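Long-range contact in beta-catenin homolog sys-1 (Caenorhabditis elegans, PDB 3C2G), which acts as a transcriptional coregulator in the Wnt signalling asymmetry pathway, binding the TCF transcription factor pop-1 directly to activate or repress target genes: residues H25-I30 with A75-N80. Sequence-based numbering, arbitrary orientation.
Sequences HMAKTI and AQLWYN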
# COMPACT_ATOMS: atom_id res chain seq x y z
N HIS A 25 -27.08 -26.03 -36.72
CA HIS A 25 -27.18 -25.26 -37.96
C HIS A 25 -27.77 -23.88 -37.70
O HIS A 25 -27.28 -22.88 -38.22
CB HIS A 25 -28.00 -26.02 -39.02
CG HIS A 25 -28.12 -25.30 -40.32
ND1 HIS A 25 -27.17 -25.38 -41.31
CD2 HIS A 25 -29.08 -24.46 -40.79
CE1 HIS A 25 -27.53 -24.63 -42.34
NE2 HIS A 25 -28.68 -24.06 -42.05
N MSE A 26 -28.83 -23.84 -36.89
CA MSE A 26 -29.50 -22.59 -36.54
C MSE A 26 -28.57 -21.65 -35.78
O MSE A 26 -28.57 -20.44 -36.02
CB MSE A 26 -30.79 -22.87 -35.75
CG MSE A 26 -31.94 -23.44 -36.59
SE MSE A 26 -33.62 -23.82 -35.58
CE MSE A 26 -33.04 -25.29 -34.45
N ALA A 27 -27.77 -22.20 -34.88
CA ALA A 27 -26.79 -21.41 -34.13
C ALA A 27 -25.72 -20.76 -35.03
O ALA A 27 -25.50 -19.55 -34.94
CB ALA A 27 -26.15 -22.24 -33.01
N LYS A 28 -25.09 -21.55 -35.90
CA LYS A 28 -24.15 -21.02 -36.90
C LYS A 28 -24.78 -19.89 -37.71
O LYS A 28 -24.17 -18.84 -37.92
CB LYS A 28 -23.68 -22.11 -37.86
CG LYS A 28 -22.82 -23.20 -37.23
CD LYS A 28 -22.43 -24.25 -38.27
CE LYS A 28 -21.52 -25.33 -37.67
NZ LYS A 28 -21.29 -26.47 -38.61
N THR A 29 -26.02 -20.13 -38.13
CA THR A 29 -26.79 -19.17 -38.92
C THR A 29 -26.93 -17.84 -38.19
O THR A 29 -26.54 -16.80 -38.72
CB THR A 29 -28.18 -19.77 -39.29
OG1 THR A 29 -27.99 -20.98 -40.03
CG2 THR A 29 -29.00 -18.79 -40.11
N ILE A 30 -27.48 -17.88 -36.98
CA ILE A 30 -27.61 -16.68 -36.14
C ILE A 30 -26.27 -15.98 -35.90
O ILE A 30 -26.18 -14.76 -35.95
CB ILE A 30 -28.32 -17.00 -34.80
CG1 ILE A 30 -29.77 -17.43 -35.06
CG2 ILE A 30 -28.27 -15.79 -33.85
CD1 ILE A 30 -30.45 -18.14 -33.89
N ALA A 75 -19.46 -28.86 -27.64
CA ALA A 75 -18.41 -27.85 -27.80
C ALA A 75 -18.65 -26.97 -29.02
O ALA A 75 -18.40 -25.77 -28.99
CB ALA A 75 -17.04 -28.48 -27.88
N GLN A 76 -19.15 -27.59 -30.08
CA GLN A 76 -19.39 -26.85 -31.31
C GLN A 76 -20.61 -25.93 -31.21
O GLN A 76 -20.57 -24.77 -31.64
CB GLN A 76 -19.50 -27.80 -32.51
CG GLN A 76 -19.15 -27.12 -33.82
CD GLN A 76 -19.25 -28.03 -35.01
OE1 GLN A 76 -19.01 -29.25 -34.92
NE2 GLN A 76 -19.61 -27.46 -36.15
N LEU A 77 -21.69 -26.43 -30.63
CA LEU A 77 -22.89 -25.64 -30.41
C LEU A 77 -22.57 -24.46 -29.50
O LEU A 77 -22.76 -23.31 -29.90
CB LEU A 77 -24.01 -26.51 -29.82
CG LEU A 77 -25.32 -25.83 -29.38
CD1 LEU A 77 -26.09 -25.27 -30.55
CD2 LEU A 77 -26.17 -26.82 -28.62
N TRP A 78 -22.05 -24.77 -28.31
CA TRP A 78 -21.71 -23.75 -27.31
C TRP A 78 -20.66 -22.75 -27.78
O TRP A 78 -20.75 -21.55 -27.47
CB TRP A 78 -21.27 -24.40 -25.99
CG TRP A 78 -22.32 -25.32 -25.39
CD1 TRP A 78 -23.67 -25.37 -25.71
CD2 TRP A 78 -22.13 -26.30 -24.36
NE1 TRP A 78 -24.30 -26.33 -24.95
CE2 TRP A 78 -23.39 -26.90 -24.11
CE3 TRP A 78 -21.02 -26.72 -23.63
CZ2 TRP A 78 -23.55 -27.91 -23.16
CZ3 TRP A 78 -21.18 -27.73 -22.68
CH2 TRP A 78 -22.45 -28.31 -22.45
N TYR A 79 -19.68 -23.19 -28.57
CA TYR A 79 -18.70 -22.25 -29.07
C TYR A 79 -19.38 -21.15 -29.87
O TYR A 79 -18.98 -19.99 -29.78
CB TYR A 79 -17.62 -22.93 -29.92
CG TYR A 79 -16.57 -21.96 -30.40
CD1 TYR A 79 -15.45 -21.67 -29.60
CD2 TYR A 79 -16.68 -21.32 -31.63
CE1 TYR A 79 -14.48 -20.76 -30.03
CE2 TYR A 79 -15.71 -20.41 -32.07
CZ TYR A 79 -14.62 -20.14 -31.26
OH TYR A 79 -13.64 -19.25 -31.68
N ASN A 80 -20.40 -21.52 -30.64
CA ASN A 80 -21.15 -20.56 -31.46
C ASN A 80 -21.96 -19.60 -30.60
O ASN A 80 -21.88 -18.38 -30.78
CB ASN A 80 -22.06 -21.29 -32.44
CG ASN A 80 -21.33 -21.78 -33.68
OD1 ASN A 80 -21.47 -21.21 -34.75
ND2 ASN A 80 -20.54 -22.84 -33.53
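A27 and L77 supply the apolar part of a contact that illustrates how neighbouring helices of an armadillo-type solenoid pack side by side. Helix segments 25-30 and 75-80 run in nearly the same direction, at 25°, with axes 9.2 Å apart at closest. The methyl of A27 points toward the partner helix, and CB of A27 meets L77 CD1 at 3.9 Å. In the leucine CG stands anti to the backbone N (chi1 174°), and the second torsion, chi2 67°, then places CD1 at that methyl.

Beside this apolar pair, N80 meets K28. The carbonyl oxygen of N80 lies against the lysine, OD1 being 3.4 Å from K28 CA and 3.5 Å from K28 CG, so it rests on the backbone and the root of the side chain. The other half of that amide is turned back to its own helix: ND2 of N80 donates to Q76 O at 2.7 Å. This bond probably holds the rotation of the amide, leaving OD1 directed at K28. An alanine at N80 would probably leave Q76 O without this side-chain donor and open a gap beside K28 CA and CG.

Farther out, the extended chain of K28 runs to the side chain of Q76, and both are exposed.

Around the pair, M26 and I30 touch helix 3-13, and W78 touches helices 47-62 and 134-150, so the pair belongs to the N-terminal end of the solenoid. The chemistry implies a small, graded interface: a single alanine-leucine contact and a buried, internally bonded amide within, with long polar side chains at the solvent side.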